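Local coordinates for protein enoyl-CoA hydratase, EchA3 (Mycobacterium marinum M, PDB 3R6H) that probably acts as a lyase of the enoyl-CoA hydratase/isomerase family in lipid metabolism, though its exact reaction is uncertain, at residues G5-T10 with G16-D21. Residues are numbered along the deposited sequence; the frame is centred on the assembly and turned at random.
Sequences GPVTYT and GVIRMD
The N-terminal beta hairpin of the crotonase fold pairs strands 7-12 and 15-20, and T8 with R19 and T10 with V17 are its hydrogen-bonded pairs here. T8 N reaches R19 O at 3.0 Å and R19 N returns to T8 O at 2.8 Å; T10 and V17 exchange the same two bonds, and D21 N to P6 O (2.7 Å) extends the ladder beyond the last strand pair. Between these rungs, V7 faces M20 and Y9 faces I18 as non-hydrogen-bonded pairs, with CA-H...O contacts such as Y9 CA to V17 O.

On the face of V7, Y9, I18 and M20, the two branches of I18 part company: I18 CG2 meets V7 CG1 at 3.5 Å, while I18 CG1 (chi1 -66°, anti to the carbonyl carbon) lies at the edge of the Y9 ring, 3.9 Å from Y9 CD1. Helix 30-46 packs against V7, and the Y9 hydroxyl bonds to D46.

The other face is wetter. T10 OG1 sits 3.6 Å from V17 CB, the two side chains running side by side, and a water joins T10 OG1 to V17 O, which thus accepts from both T10 N and solvent. A second water links T8 OG1 to R19 O likewise. Strand 50-54 pairs in parallel with 15-20, leaving 7-12 outermost in the chain's larger sheet: an antiparallel hairpin opening an otherwise parallel sheet, as in the crotonase fold.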
ATOM      1  N   GLY A   5     -16.438  -3.776 -36.705  1.00 29.17           N
ATOM      2  CA  GLY A   5     -15.316  -4.264 -35.857  1.00 28.15           C
ATOM      3  C   GLY A   5     -15.711  -4.255 -34.391  1.00 26.65           C
ATOM      4  O   GLY A   5     -16.789  -3.727 -34.042  1.00 26.98           O
ATOM      5  N   PRO A   6     -14.859  -4.837 -33.529  1.00 25.18           N
ATOM      6  CA  PRO A   6     -15.196  -4.989 -32.109  1.00 23.20           C
ATOM      7  C   PRO A   6     -15.028  -3.727 -31.250  1.00 21.99           C
ATOM      8  O   PRO A   6     -15.349  -3.782 -30.070  1.00 19.89           O
ATOM      9  CB  PRO A   6     -14.217  -6.081 -31.652  1.00 23.59           C
ATOM     10  CG  PRO A   6     -13.021  -5.838 -32.485  1.00 24.54           C
ATOM     11  CD  PRO A   6     -13.556  -5.461 -33.834  1.00 25.42           C
ATOM     12  N   VAL A   7     -14.539  -2.619 -31.827  1.00 20.69           N
ATOM     13  CA  VAL A   7     -14.292  -1.371 -31.092  1.00 20.52           C
ATOM     14  C   VAL A   7     -15.005  -0.222 -31.812  1.00 21.11           C
ATOM     15  O   VAL A   7     -15.003  -0.186 -33.066  1.00 20.51           O
ATOM     16  CB  VAL A   7     -12.772  -1.104 -30.947  1.00 20.40           C
ATOM     17  CG1 VAL A   7     -12.483   0.264 -30.295  1.00 20.68           C
ATOM     18  CG2 VAL A   7     -12.141  -2.216 -30.129  1.00 20.71           C
ATOM     19  N   THR A   8     -15.690   0.637 -31.049  1.00 20.42           N
ATOM     20  CA  THR A   8     -16.295   1.870 -31.561  1.00 21.47           C
ATOM     21  C   THR A   8     -15.640   3.042 -30.878  1.00 21.50           C
ATOM     22  O   THR A   8     -15.514   3.060 -29.644  1.00 21.83           O
ATOM     23  CB  THR A   8     -17.811   1.922 -31.331  1.00 22.61           C
ATOM     24  OG1 THR A   8     -18.421   0.791 -31.964  1.00 23.73           O
ATOM     25  CG2 THR A   8     -18.419   3.212 -31.924  1.00 25.37           C
ATOM     26  N   TYR A   9     -15.172   3.992 -31.678  1.00 20.70           N
ATOM     27  CA  TYR A   9     -14.572   5.216 -31.190  1.00 19.81           C
ATOM     28  C   TYR A   9     -15.472   6.410 -31.489  1.00 20.71           C
ATOM     29  O   TYR A   9     -15.948   6.578 -32.624  1.00 20.10           O
ATOM     30  CB  TYR A   9     -13.204   5.460 -31.835  1.00 19.27           C
ATOM     31  CG  TYR A   9     -12.658   6.854 -31.561  1.00 18.52           C
ATOM     32  CD1 TYR A   9     -12.136   7.192 -30.316  1.00 18.87           C
ATOM     33  CD2 TYR A   9     -12.645   7.830 -32.539  1.00 19.90           C
ATOM     34  CE1 TYR A   9     -11.633   8.470 -30.057  1.00 18.17           C
ATOM     35  CE2 TYR A   9     -12.152   9.103 -32.284  1.00 20.63           C
ATOM     36  CZ  TYR A   9     -11.642   9.421 -31.044  1.00 19.57           C
ATOM     37  OH  TYR A   9     -11.149  10.690 -30.803  1.00 18.95           O
ATOM     38  N   THR A  10     -15.714   7.224 -30.469  1.00 20.73           N
ATOM     39  CA  THR A  10     -16.435   8.484 -30.630  1.00 22.38           C
ATOM     40  C   THR A  10     -15.678   9.634 -29.949  1.00 23.11           C
ATOM     41  O   THR A  10     -15.005   9.451 -28.937  1.00 20.87           O
ATOM     42  CB  THR A  10     -17.907   8.389 -30.142  1.00 22.88           C
ATOM     43  OG1 THR A  10     -17.985   7.877 -28.806  1.00 25.22           O
ATOM     44  CG2 THR A  10     -18.713   7.464 -31.047  1.00 24.98           C
ATOM     45  N   GLY A  16     -12.462  11.466 -25.817  1.00 15.62           N
ATOM     46  CA  GLY A  16     -12.628  10.352 -26.729  1.00 15.82           C
ATOM     47  C   GLY A  16     -13.256   9.221 -25.940  1.00 15.61           C
ATOM     48  O   GLY A  16     -12.968   9.072 -24.750  1.00 15.95           O
ATOM     49  N   VAL A  17     -14.135   8.446 -26.575  1.00 14.55           N
ATOM     50  CA  VAL A  17     -14.756   7.297 -25.924  1.00 14.05           C
ATOM     51  C   VAL A  17     -14.531   6.079 -26.791  1.00 14.08           C
ATOM     52  O   VAL A  17     -14.898   6.079 -27.981  1.00 15.71           O
ATOM     53  CB  VAL A  17     -16.276   7.498 -25.704  1.00 14.36           C
ATOM     54  CG1 VAL A  17     -16.933   6.240 -25.089  1.00 16.00           C
ATOM     55  CG2 VAL A  17     -16.530   8.704 -24.865  1.00 12.80           C
ATOM     56  N   ILE A  18     -13.926   5.043 -26.205  1.00 13.75           N
ATOM     57  CA  ILE A  18     -13.630   3.795 -26.899  1.00 14.89           C
ATOM     58  C   ILE A  18     -14.461   2.688 -26.245  1.00 15.77           C
ATOM     59  O   ILE A  18     -14.301   2.401 -25.053  1.00 14.87           O
ATOM     60  CB  ILE A  18     -12.132   3.461 -26.847  1.00 14.84           C
ATOM     61  CG1 ILE A  18     -11.354   4.507 -27.644  1.00 15.04           C
ATOM     62  CG2 ILE A  18     -11.851   1.987 -27.278  1.00 15.93           C
ATOM     63  CD1 ILE A  18      -9.864   4.316 -27.557  1.00 16.05           C
ATOM     64  N   ARG A  19     -15.358   2.068 -27.012  1.00 15.44           N
ATOM     65  CA  ARG A  19     -16.253   1.038 -26.461  1.00 15.96           C
ATOM     66  C   ARG A  19     -15.951  -0.327 -27.110  1.00 16.97           C
ATOM     67  O   ARG A  19     -16.040  -0.477 -28.320  1.00 17.01           O
ATOM     68  CB  ARG A  19     -17.734   1.426 -26.660  1.00 18.15           C
ATOM     69  CG  ARG A  19     -18.177   2.673 -25.883  1.00 20.46           C
ATOM     70  CD  ARG A  19     -19.640   3.123 -26.194  1.00 25.37           C
ATOM     71  NE  ARG A  19     -20.650   2.251 -25.574  1.00 28.32           N
ATOM     72  CZ  ARG A  19     -21.971   2.467 -25.619  1.00 32.78           C
ATOM     73  NH1 ARG A  19     -22.457   3.544 -26.240  1.00 33.24           N
ATOM     74  NH2 ARG A  19     -22.810   1.619 -25.030  1.00 32.80           N
ATOM     75  N   MET A  20     -15.578  -1.307 -26.291  1.00 16.40           N
ATOM     76  CA  MET A  20     -15.376  -2.681 -26.736  1.00 16.26           C
ATOM     77  C   MET A  20     -16.677  -3.477 -26.772  1.00 16.92           C
ATOM     78  O   MET A  20     -17.400  -3.564 -25.779  1.00 16.33           O
ATOM     79  CB  MET A  20     -14.415  -3.431 -25.807  1.00 16.87           C
ATOM     80  CG  MET A  20     -13.059  -2.818 -25.683  1.00 15.23           C
ATOM     81  SD  MET A  20     -11.960  -3.838 -24.664  1.00 15.46           S
ATOM     82  CE  MET A  20     -12.568  -3.394 -23.024  1.00 12.31           C
ATOM     83  N   ASP A  21     -16.967  -4.082 -27.925  1.00 16.92           N
ATOM     84  CA  ASP A  21     -18.087  -5.029 -27.995  1.00 17.78           C
ATOM     85  C   ASP A  21     -17.920  -5.983 -29.173  1.00 19.37           C
ATOM     86  O   ASP A  21     -18.269  -5.635 -30.303  1.00 19.65           O
ATOM     87  CB  ASP A  21     -19.431  -4.315 -28.099  1.00 17.70           C
ATOM     88  CG  ASP A  21     -20.613  -5.282 -28.073  1.00 19.41           C
ATOM     89  OD1 ASP A  21     -20.433  -6.457 -27.720  1.00 20.73           O
ATOM     90  OD2 ASP A  21     -21.741  -4.872 -28.432  1.00 23.83           O
TER
HETATM   91  O   HOH W   1     -18.378  -3.352 -31.649  1.00 23.67           O
HETATM   92  O   HOH W   2     -18.131  -1.308 -29.911  1.00 20.65           O
HETATM   93  O   HOH W   3     -17.645   5.077 -28.669  1.00 21.63           O